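Local coordinates for signal recognition 54 kDa protein (Pyrococcus furiosus, PDB 3DM5) that belongs to the SRP54 family of signal recognition particle proteins, multidomain chains whose P-loop domain holds guanosine-5'-diphosphate in this structure, at residues Ser111-Thr116 / Ile217-Gly222; Gly128-Val133 / Lys181-Ile186; Asp221-Gln226 / Val246-Gly251. All coordinates share one frame; numbering follows the deposited sequence.

Contact 1. Residues Ser111-Thr116 / Ile217-Gly222; sequences SGKTTT and ILVIDG. With GDP (guanosine-5'-diphosphate), chain J.
Val219 faces the turn holding Ser111 and Gly112 and packs against the first turn of helix 113-125. No hydrogen bond joins the two segments, so the contact between them rests on van der Waals packing. CG1 of Val219 does most of the touching: it stands anti to the backbone N (chi1 174°), and that places it 3.7 Å from Ser111 O and 3.9 Å from Thr116 OG1. The Thr116 and Val219 side chains run antiparallel alongside one another. At the end of the strand, CB of Asp221 rests 3.9 Å from CA of Ser111. The Ser111 hydroxyl turns back to Ile108 O.

The polar interactions lie in the turn itself. Gly112, with positive phi, is the N-cap, and its carbonyl O accepts from both N and OG1 of Thr116, the hydroxyl sitting well above the carbonyl plane. The phosphates of guanosine-5'-diphosphate are held by successive amides. Gly112 N reaches O1B at 2.6 Å and Lys113 N makes a weak bond to the same atom. Thr114 N meets O3B nearly straight (169°), a bond doubled by Thr114 OG1 at 2.6 Å. Thr115 repeats the pattern on O2A, with its N at 2.8 Å and its OG1 at 2.7 Å. In both threonines OG1 lies beside the backbone N, which lets amide and hydroxyl grip one oxygen together. Amides at a helix start probably also stabilise the phosphate charge. A strand-loop-helix with Gly-Lys-Thr at the helix start matches the P-loop (Walker A) expected of this family, here backed by the neighbouring strand 215-221.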
loop_
_atom_site.group_PDB
_atom_site.type_symbol
_atom_site.label_atom_id
_atom_site.label_comp_id
_atom_site.label_asym_id
_atom_site.label_seq_id
_atom_site.Cartn_x
_atom_site.Cartn_y
_atom_site.Cartn_z
ATOM N N SER A 111 -17.912 -12.492 -18.567
ATOM C CA SER A 111 -17.848 -11.093 -18.927
ATOM C C SER A 111 -18.815 -10.353 -18.043
ATOM O O SER A 111 -18.749 -9.143 -17.935
ATOM C CB SER A 111 -18.244 -10.888 -20.383
ATOM O OG SER A 111 -19.527 -11.433 -20.657
ATOM N N GLY A 112 -19.724 -11.092 -17.424
ATOM C CA GLY A 112 -20.806 -10.494 -16.676
ATOM C C GLY A 112 -22.013 -10.201 -17.557
ATOM O O GLY A 112 -22.834 -9.353 -17.208
ATOM N N LYS A 113 -22.128 -10.896 -18.690
ATOM C CA LYS A 113 -23.240 -10.706 -19.634
ATOM C C LYS A 113 -24.622 -11.036 -19.049
ATOM O O LYS A 113 -25.534 -10.201 -19.083
ATOM C CB LYS A 113 -23.025 -11.553 -20.881
ATOM C CG LYS A 113 -24.084 -11.367 -21.931
ATOM C CD LYS A 113 -23.824 -12.272 -23.113
ATOM C CE LYS A 113 -24.424 -13.668 -22.922
ATOM N NZ LYS A 113 -23.729 -14.483 -21.901
ATOM N N THR A 114 -24.796 -12.254 -18.533
ATOM C CA THR A 114 -26.079 -12.613 -17.937
ATOM C C THR A 114 -26.557 -11.486 -17.003
ATOM O O THR A 114 -27.665 -10.940 -17.175
ATOM C CB THR A 114 -26.028 -13.939 -17.137
ATOM O OG1 THR A 114 -25.300 -14.941 -17.855
ATOM C CG2 THR A 114 -27.413 -14.443 -16.887
ATOM N N THR A 115 -25.712 -11.134 -16.027
ATOM C CA THR A 115 -26.041 -10.086 -15.059
ATOM C C THR A 115 -26.354 -8.757 -15.746
ATOM O O THR A 115 -27.341 -8.089 -15.431
ATOM C CB THR A 115 -24.889 -9.855 -14.050
ATOM O OG1 THR A 115 -24.471 -11.110 -13.490
ATOM C CG2 THR A 115 -25.344 -8.934 -12.934
ATOM N N THR A 116 -25.497 -8.356 -16.677
ATOM C CA THR A 116 -25.763 -7.138 -17.417
ATOM C C THR A 116 -27.123 -7.176 -18.151
ATOM O O THR A 116 -27.764 -6.141 -18.329
ATOM C CB THR A 116 -24.624 -6.817 -18.388
ATOM O OG1 THR A 116 -23.371 -6.918 -17.705
ATOM C CG2 THR A 116 -24.794 -5.412 -18.986
ATOM N N ILE A 217 -24.938 -5.462 -28.630
ATOM C CA ILE A 217 -24.168 -4.938 -27.501
ATOM C C ILE A 217 -23.227 -5.997 -26.981
ATOM O O ILE A 217 -23.657 -7.053 -26.514
ATOM C CB ILE A 217 -25.059 -4.498 -26.340
ATOM C CG1 ILE A 217 -25.998 -3.380 -26.763
ATOM C CG2 ILE A 217 -24.217 -4.001 -25.204
ATOM C CD1 ILE A 217 -26.993 -2.999 -25.680
ATOM N N LEU A 218 -21.934 -5.714 -27.102
ATOM C CA LEU A 218 -20.883 -6.591 -26.607
ATOM C C LEU A 218 -20.546 -6.190 -25.168
ATOM O O LEU A 218 -20.330 -5.012 -24.865
ATOM C CB LEU A 218 -19.642 -6.492 -27.493
ATOM C CG LEU A 218 -18.447 -7.265 -26.916
ATOM C CD1 LEU A 218 -18.823 -8.748 -26.745
ATOM C CD2 LEU A 218 -17.180 -7.073 -27.749
ATOM N N VAL A 219 -20.540 -7.178 -24.287
ATOM C CA VAL A 219 -20.279 -6.976 -22.868
ATOM C C VAL A 219 -18.837 -7.378 -22.575
ATOM O O VAL A 219 -18.464 -8.523 -22.741
ATOM C CB VAL A 219 -21.267 -7.798 -22.031
ATOM C CG1 VAL A 219 -20.916 -7.722 -20.560
ATOM C CG2 VAL A 219 -22.681 -7.296 -22.275
ATOM N N ILE A 220 -18.012 -6.409 -22.204
ATOM C CA ILE A 220 -16.595 -6.654 -21.945
ATOM C C ILE A 220 -16.280 -6.516 -20.462
ATOM O O ILE A 220 -16.658 -5.531 -19.818
ATOM C CB ILE A 220 -15.684 -5.658 -22.700
ATOM C CG1 ILE A 220 -16.013 -5.635 -24.188
ATOM C CG2 ILE A 220 -14.219 -6.013 -22.514
ATOM C CD1 ILE A 220 -15.052 -4.788 -24.979
ATOM N N ASP A 221 -15.571 -7.508 -19.939
ATOM C CA ASP A 221 -15.074 -7.505 -18.569
ATOM C C ASP A 221 -13.914 -6.519 -18.468
ATOM O O ASP A 221 -12.861 -6.709 -19.068
ATOM C CB ASP A 221 -14.650 -8.928 -18.214
ATOM C CG ASP A 221 -13.980 -9.037 -16.867
ATOM O OD1 ASP A 221 -13.489 -8.009 -16.341
ATOM O OD2 ASP A 221 -13.933 -10.175 -16.348
ATOM N N GLY A 222 -14.122 -5.449 -17.713
ATOM C CA GLY A 222 -13.154 -4.374 -17.659
ATOM C C GLY A 222 -11.902 -4.682 -16.854
ATOM O O GLY A 222 -10.987 -3.888 -16.820
HETATM P PB GDP J . -21.559 -14.600 -17.421
HETATM O O1B GDP J . -20.506 -13.577 -17.672
HETATM O O2B GDP J . -20.991 -15.959 -17.748
HETATM O O3B GDP J . -22.772 -14.294 -18.265
HETATM O O3A GDP J . -21.911 -14.728 -15.852
HETATM P PA GDP J . -22.352 -13.559 -14.843
HETATM O O1A GDP J . -22.892 -14.131 -13.566
HETATM O O2A GDP J . -23.353 -12.619 -15.451
HETATM O "O5'" GDP J . -20.943 -12.857 -14.515
HETATM C "C5'" GDP J . -19.983 -13.649 -13.826
HETATM C "C4'" GDP J . -19.555 -12.977 -12.518
HETATM O "O4'" GDP J . -19.216 -11.578 -12.666
HETATM C "C3'" GDP J . -20.656 -13.057 -11.474
HETATM O "O3'" GDP J . -20.000 -13.444 -10.263
HETATM C "C2'" GDP J . -21.199 -11.641 -11.398
HETATM O "O2'" GDP J . -21.620 -11.288 -10.101
HETATM C "C1'" GDP J . -19.978 -10.813 -11.716
HETATM N N9 GDP J . -20.278 -9.485 -12.275
HETATM C C8 GDP J . -20.958 -9.169 -13.389
HETATM N N7 GDP J . -20.967 -7.821 -13.576
HETATM C C5 GDP J . -20.263 -7.270 -12.569
HETATM C C6 GDP J . -19.862 -5.908 -12.126
HETATM O O6 GDP J . -20.171 -4.878 -12.770
HETATM N N1 GDP J . -19.144 -5.809 -11.001
HETATM C C2 GDP J . -18.768 -6.880 -10.280
HETATM N N2 GDP J . -18.038 -6.690 -9.160
HETATM N N3 GDP J . -19.085 -8.144 -10.621
HETATM C C4 GDP J . -19.816 -8.382 -11.724
#

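Contact 2. Residues Gly128-Val133 / Lys181-Ile186; sequences GYKVGV and KGVDII
Lys130 and Asp184 make the straightest bond of this contact: Lys130 N donates to Asp184 OD1 at 3.0 Å and 177°, meeting the anti side of the carboxylate. Asp184 CG lies anti to its own carbonyl carbon (chi1 -63°), which brings OD1 back across to the other segment, while OD2 has a long, weak ion pair with Lys99. The carbonyl of the same residue, Lys130 O, takes Ile185 N at 3.0 Å, with Asp184 N as a weak second donor, and Gly132 N then bonds to Ile185 O at 2.9 Å. These bonds set strands 131-135 and 185-189 parallel, with Val131 opposite Ile185 and Gly132 opposite Ile186. CA-H...O contacts fill in between them, from Val131 CA to Ile185 O and from Ile186 CA to Gly132 O at 3.2 Å.

Outside the backbone, the Tyr129 ring receives Ile185 CD1 over one face, 4.0 Å from the centroid and 17° off the normal, a CH-pi contact displaced toward the rim. Asp184 comes to the ring edge instead, its CB 3.6 Å from CD1 of Tyr129 and its carboxylate plane nearly perpendicular to the ring. Val131 and Ile185 share the sheet face covered by Phe124 of helix 113-125. Toward the opposite face, CG1 of Val183 lies 3.7 Å from Gly132 N, where glycine presents bare backbone. Arg400 of a second subunit also packs on Tyr129.

Both segments follow helices that end in Schellman motifs, at Gly128 and Gly182. The chemistry implies that a side-chain carboxylate extends the pairing ahead of the strand starts, with a side-chain oxygen, Asp184 OD1, as the acceptor of Lys130 N.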
loop_
_atom_site.group_PDB
_atom_site.type_symbol
_atom_site.label_atom_id
_atom_site.label_comp_id
_atom_site.label_asym_id
_atom_site.label_seq_id
_atom_site.Cartn_x
_atom_site.Cartn_y
_atom_site.Cartn_z
ATOM N N GLY A 128 -40.412 3.015 -16.928
ATOM C CA GLY A 128 -41.741 2.914 -17.504
ATOM C C GLY A 128 -41.917 2.067 -18.748
ATOM O O GLY A 128 -42.967 2.107 -19.378
ATOM N N TYR A 129 -40.904 1.292 -19.107
ATOM C CA TYR A 129 -40.998 0.445 -20.280
ATOM C C TYR A 129 -41.488 -0.939 -19.913
ATOM O O TYR A 129 -41.271 -1.415 -18.793
ATOM C CB TYR A 129 -39.651 0.350 -20.983
ATOM C CG TYR A 129 -39.331 1.555 -21.815
ATOM C CD1 TYR A 129 -39.948 1.752 -23.043
ATOM C CD2 TYR A 129 -38.409 2.498 -21.383
ATOM C CE1 TYR A 129 -39.660 2.860 -23.818
ATOM C CE2 TYR A 129 -38.105 3.615 -22.151
ATOM C CZ TYR A 129 -38.741 3.789 -23.365
ATOM O OH TYR A 129 -38.456 4.888 -24.145
ATOM N N LYS A 130 -42.171 -1.581 -20.851
ATOM C CA LYS A 130 -42.422 -3.008 -20.716
ATOM C C LYS A 130 -41.228 -3.699 -21.323
ATOM O O LYS A 130 -40.845 -3.404 -22.460
ATOM C CB LYS A 130 -43.687 -3.449 -21.446
ATOM C CG LYS A 130 -44.959 -3.273 -20.642
ATOM C CD LYS A 130 -45.973 -4.347 -21.004
ATOM C CE LYS A 130 -45.364 -5.712 -20.781
ATOM N NZ LYS A 130 -46.305 -6.798 -21.144
ATOM N N VAL A 131 -40.631 -4.616 -20.571
ATOM C CA VAL A 131 -39.444 -5.301 -21.054
ATOM C C VAL A 131 -39.666 -6.792 -21.028
ATOM O O VAL A 131 -40.257 -7.324 -20.088
ATOM C CB VAL A 131 -38.204 -4.970 -20.193
ATOM C CG1 VAL A 131 -36.985 -5.722 -20.703
ATOM C CG2 VAL A 131 -37.952 -3.489 -20.188
ATOM N N GLY A 132 -39.178 -7.458 -22.067
ATOM C CA GLY A 132 -39.042 -8.896 -22.056
ATOM C C GLY A 132 -37.602 -9.275 -22.342
ATOM O O GLY A 132 -36.942 -8.650 -23.170
ATOM N N VAL A 133 -37.092 -10.282 -21.649
ATOM C CA VAL A 133 -35.787 -10.800 -21.990
ATOM C C VAL A 133 -35.973 -12.185 -22.543
ATOM O O VAL A 133 -36.857 -12.934 -22.120
ATOM C CB VAL A 133 -34.743 -10.789 -20.794
ATOM C CG1 VAL A 133 -35.131 -9.782 -19.718
ATOM C CG2 VAL A 133 -34.554 -12.182 -20.203
ATOM N N LYS A 181 -46.499 -10.614 -26.524
ATOM C CA LYS A 181 -46.982 -10.220 -25.199
ATOM C C LYS A 181 -47.120 -8.714 -25.016
ATOM O O LYS A 181 -47.696 -8.267 -24.025
ATOM C CB LYS A 181 -46.099 -10.808 -24.105
ATOM C CG LYS A 181 -46.112 -12.321 -24.085
ATOM C CD LYS A 181 -47.325 -12.855 -23.335
ATOM C CE LYS A 181 -47.307 -14.377 -23.245
ATOM N NZ LYS A 181 -48.489 -14.927 -22.508
ATOM N N GLY A 182 -46.591 -7.937 -25.961
ATOM C CA GLY A 182 -46.817 -6.502 -25.972
ATOM C C GLY A 182 -45.682 -5.594 -25.527
ATOM O O GLY A 182 -45.896 -4.411 -25.234
ATOM N N VAL A 183 -44.465 -6.121 -25.499
ATOM C CA VAL A 183 -43.370 -5.379 -24.896
ATOM C C VAL A 183 -42.850 -4.233 -25.756
ATOM O O VAL A 183 -42.938 -4.259 -26.979
ATOM C CB VAL A 183 -42.200 -6.308 -24.516
ATOM C CG1 VAL A 183 -42.643 -7.323 -23.475
ATOM C CG2 VAL A 183 -41.651 -6.994 -25.743
ATOM N N ASP A 184 -42.315 -3.218 -25.084
ATOM C CA ASP A 184 -41.620 -2.117 -25.733
ATOM C C ASP A 184 -40.180 -2.523 -26.048
ATOM O O ASP A 184 -39.644 -2.196 -27.101
ATOM C CB ASP A 184 -41.579 -0.909 -24.798
ATOM C CG ASP A 184 -42.958 -0.363 -24.468
ATOM O OD1 ASP A 184 -43.258 -0.187 -23.257
ATOM O OD2 ASP A 184 -43.726 -0.089 -25.416
ATOM N N ILE A 185 -39.543 -3.219 -25.115
ATOM C CA ILE A 185 -38.125 -3.530 -25.259
ATOM C C ILE A 185 -37.874 -5.015 -25.064
ATOM O O ILE A 185 -38.363 -5.615 -24.108
ATOM C CB ILE A 185 -37.223 -2.670 -24.305
ATOM C CG1 ILE A 185 -37.397 -1.182 -24.629
ATOM C CG2 ILE A 185 -35.748 -3.064 -24.434
ATOM C CD1 ILE A 185 -36.580 -0.252 -23.800
ATOM N N ILE A 186 -37.137 -5.608 -25.997
ATOM C CA ILE A 186 -36.716 -6.988 -25.854
ATOM C C ILE A 186 -35.188 -7.079 -25.798
ATOM O O ILE A 186 -34.498 -6.579 -26.699
ATOM C CB ILE A 186 -37.208 -7.866 -27.008
ATOM C CG1 ILE A 186 -38.704 -7.674 -27.228
ATOM C CG2 ILE A 186 -36.904 -9.324 -26.720
ATOM C CD1 ILE A 186 -39.237 -8.429 -28.437
#

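Contact 3. Residues Asp221-Gln226 / Val246-Gly251; sequences DGTIGQ and VTKLDG. With GDP (guanosine-5'-diphosphate), chain J.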
loop_
_atom_site.group_PDB
_atom_site.type_symbol
_atom_site.label_atom_id
_atom_site.label_comp_id
_atom_site.label_asym_id
_atom_site.label_seq_id
_atom_site.Cartn_x
_atom_site.Cartn_y
_atom_site.Cartn_z
ATOM N N ASP A 221 -15.571 -7.508 -19.939
ATOM C CA ASP A 221 -15.074 -7.505 -18.569
ATOM C C ASP A 221 -13.914 -6.519 -18.468
ATOM O O ASP A 221 -12.861 -6.709 -19.068
ATOM C CB ASP A 221 -14.650 -8.928 -18.214
ATOM C CG ASP A 221 -13.980 -9.037 -16.867
ATOM O OD1 ASP A 221 -13.489 -8.009 -16.341
ATOM O OD2 ASP A 221 -13.933 -10.175 -16.348
ATOM N N GLY A 222 -14.122 -5.449 -17.713
ATOM C CA GLY A 222 -13.154 -4.374 -17.659
ATOM C C GLY A 222 -11.902 -4.682 -16.854
ATOM O O GLY A 222 -10.987 -3.888 -16.820
ATOM N N THR A 223 -11.852 -5.833 -16.207
ATOM C CA THR A 223 -10.667 -6.180 -15.446
ATOM C C THR A 223 -9.590 -6.715 -16.360
ATOM O O THR A 223 -8.483 -6.999 -15.907
ATOM C CB THR A 223 -10.950 -7.227 -14.363
ATOM O OG1 THR A 223 -11.257 -8.477 -14.990
ATOM C CG2 THR A 223 -12.102 -6.777 -13.448
ATOM N N ILE A 224 -9.914 -6.856 -17.645
ATOM C CA ILE A 224 -8.909 -7.238 -18.641
ATOM C C ILE A 224 -8.043 -6.061 -19.097
ATOM O O ILE A 224 -7.074 -6.241 -19.830
ATOM C CB ILE A 224 -9.531 -7.976 -19.859
ATOM C CG1 ILE A 224 -10.272 -7.016 -20.789
ATOM C CG2 ILE A 224 -10.457 -9.058 -19.387
ATOM C CD1 ILE A 224 -10.441 -7.581 -22.201
ATOM N N GLY A 225 -8.372 -4.856 -18.646
ATOM C CA GLY A 225 -7.563 -3.703 -18.997
ATOM C C GLY A 225 -7.470 -3.480 -20.496
ATOM O O GLY A 225 -8.469 -3.541 -21.217
ATOM N N GLN A 226 -6.260 -3.225 -20.973
ATOM C CA GLN A 226 -6.070 -2.768 -22.344
ATOM C C GLN A 226 -6.307 -3.860 -23.369
ATOM O O GLN A 226 -6.318 -3.574 -24.555
ATOM C CB GLN A 226 -4.671 -2.197 -22.531
ATOM C CG GLN A 226 -3.583 -3.240 -22.543
ATOM C CD GLN A 226 -2.233 -2.643 -22.833
ATOM O OE1 GLN A 226 -1.408 -2.460 -21.928
ATOM N NE2 GLN A 226 -2.004 -2.295 -24.095
ATOM N N VAL A 246 -19.129 -2.065 -20.570
ATOM C CA VAL A 246 -17.933 -2.506 -19.869
ATOM C C VAL A 246 -18.283 -2.800 -18.420
ATOM O O VAL A 246 -18.813 -1.926 -17.718
ATOM C CB VAL A 246 -16.843 -1.433 -19.946
ATOM C CG1 VAL A 246 -15.620 -1.873 -19.184
ATOM C CG2 VAL A 246 -16.510 -1.172 -21.403
ATOM N N THR A 247 -18.028 -4.027 -17.971
ATOM C CA THR A 247 -18.451 -4.422 -16.626
ATOM C C THR A 247 -17.296 -4.407 -15.625
ATOM O O THR A 247 -16.131 -4.288 -16.018
ATOM C CB THR A 247 -19.037 -5.834 -16.594
ATOM O OG1 THR A 247 -18.066 -6.747 -17.115
ATOM C CG2 THR A 247 -20.312 -5.906 -17.397
ATOM N N LYS A 248 -17.645 -4.544 -14.342
ATOM C CA LYS A 248 -16.678 -4.768 -13.285
ATOM C C LYS A 248 -15.669 -3.624 -13.204
ATOM O O LYS A 248 -14.472 -3.865 -13.018
ATOM C CB LYS A 248 -15.955 -6.096 -13.511
ATOM C CG LYS A 248 -16.893 -7.266 -13.618
ATOM C CD LYS A 248 -16.153 -8.567 -13.886
ATOM C CE LYS A 248 -17.116 -9.767 -13.878
ATOM N NZ LYS A 248 -16.428 -11.059 -14.246
ATOM N N LEU A 249 -16.139 -2.389 -13.372
ATOM C CA LEU A 249 -15.251 -1.254 -13.222
ATOM C C LEU A 249 -14.992 -0.970 -11.728
ATOM O O LEU A 249 -13.985 -0.357 -11.345
ATOM C CB LEU A 249 -15.794 -0.015 -13.953
ATOM C CG LEU A 249 -15.710 0.018 -15.491
ATOM C CD1 LEU A 249 -15.817 1.432 -15.955
ATOM C CD2 LEU A 249 -14.431 -0.568 -16.003
ATOM N N ASP A 250 -15.903 -1.453 -10.891
ATOM C CA ASP A 250 -15.836 -1.222 -9.459
ATOM C C ASP A 250 -14.628 -1.878 -8.803
ATOM O O ASP A 250 -14.490 -3.102 -8.816
ATOM C CB ASP A 250 -17.120 -1.688 -8.769
ATOM C CG ASP A 250 -17.533 -3.092 -9.175
ATOM O OD1 ASP A 250 -17.566 -3.378 -10.392
ATOM O OD2 ASP A 250 -17.850 -3.894 -8.267
ATOM N N GLY A 251 -13.762 -1.056 -8.219
ATOM C CA GLY A 251 -12.602 -1.560 -7.521
ATOM C C GLY A 251 -11.465 -1.986 -8.424
ATOM O O GLY A 251 -10.325 -2.065 -7.983
HETATM P PB GDP J . -21.559 -14.600 -17.421
HETATM O O1B GDP J . -20.506 -13.577 -17.672
HETATM O O2B GDP J . -20.991 -15.959 -17.748
HETATM O O3B GDP J . -22.772 -14.294 -18.265
HETATM O O3A GDP J . -21.911 -14.728 -15.852
HETATM P PA GDP J . -22.352 -13.559 -14.843
HETATM O O1A GDP J . -22.892 -14.131 -13.566
HETATM O O2A GDP J . -23.353 -12.619 -15.451
HETATM O "O5'" GDP J . -20.943 -12.857 -14.515
HETATM C "C5'" GDP J . -19.983 -13.649 -13.826
HETATM C "C4'" GDP J . -19.555 -12.977 -12.518
HETATM O "O4'" GDP J . -19.216 -11.578 -12.666
HETATM C "C3'" GDP J . -20.656 -13.057 -11.474
HETATM O "O3'" GDP J . -20.000 -13.444 -10.263
HETATM C "C2'" GDP J . -21.199 -11.641 -11.398
HETATM O "O2'" GDP J . -21.620 -11.288 -10.101
HETATM C "C1'" GDP J . -19.978 -10.813 -11.716
HETATM N N9 GDP J . -20.278 -9.485 -12.275
HETATM C C8 GDP J . -20.958 -9.169 -13.389
HETATM N N7 GDP J . -20.967 -7.821 -13.576
HETATM C C5 GDP J . -20.263 -7.270 -12.569
HETATM C C6 GDP J . -19.862 -5.908 -12.126
HETATM O O6 GDP J . -20.171 -4.878 -12.770
HETATM N N1 GDP J . -19.144 -5.809 -11.001
HETATM C C2 GDP J . -18.768 -6.880 -10.280
HETATM N N2 GDP J . -18.038 -6.690 -9.160
HETATM N N3 GDP J . -19.085 -8.144 -10.621
HETATM C C4 GDP J . -19.816 -8.382 -11.724
#
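Lys248 runs from the Thr223 methyl to the Asp221 carboxylate along a chain extended beyond CG. CB touches CG2 of Thr223 at 3.9 Å. CG sits over one face of the guanine, 3.5 Å from C5 of guanosine-5'-diphosphate. CD passes both carboxylate oxygens of Asp221, and CE lies over N9 at 3.6 Å; the stem follows the base face, CG and CE nearest. CE and NZ also pass close to the ribose O4'. At the tip, NZ forms a weak salt bridge with Asp221 OD2 at 3.4 Å and is hydrogen-bonded to Gly110 O.

The other carboxylate oxygen is held within its own segment: Asp221 OD1 accepts from Thr223 N, closing an Asx turn, and from Thr223 OG1 at 2.7 Å. Beside it, Gly222 N donates to Thr247 O, a bond that carries the parallel strand pairing one residue past the end of strand 215-221. Thr247 OG1 has one proton for two acceptors, Ser111 O and Ile220 O.

The base edge is read from the same loop. Lys248 N donates to O6 at 3.0 Å, and the two oxygens of Asp250 accept from N1 and N2, the latter at 2.9 Å. Thr-Lys-Leu-Asp thus matches the TKxD guanine-recognition motif of this family. Those edge bonds are consistent with guanine recognition, while the stem, its tip held by Gly110 O and, weakly, Asp221, adds contact over the face.

How the contacts relate
All three contacts belong to one mixed beta-sheet within the P-loop domain. Contacts 1 and 3 are neighbours, their centres 10 Å apart: they share Asp221 and Gly222, lie on the adjacent strands 215-221 and 242-247, and hold opposite ends of the same nucleotide, phosphates in contact 1 and base in contact 3. Contact 2 lies 21 Å from contact 1 and 29 Å from contact 3, centre to centre, and touches neither. Along the chain it is nested inside the loop closed by contact 1, with helix 113-125 leading from the P-loop to strand 131-135; contact 3 follows afterwards. The nucleotide site thus lies where strands 215-221 and 242-247 end, while contact 2 joins the starts of strands 131-135 and 185-189.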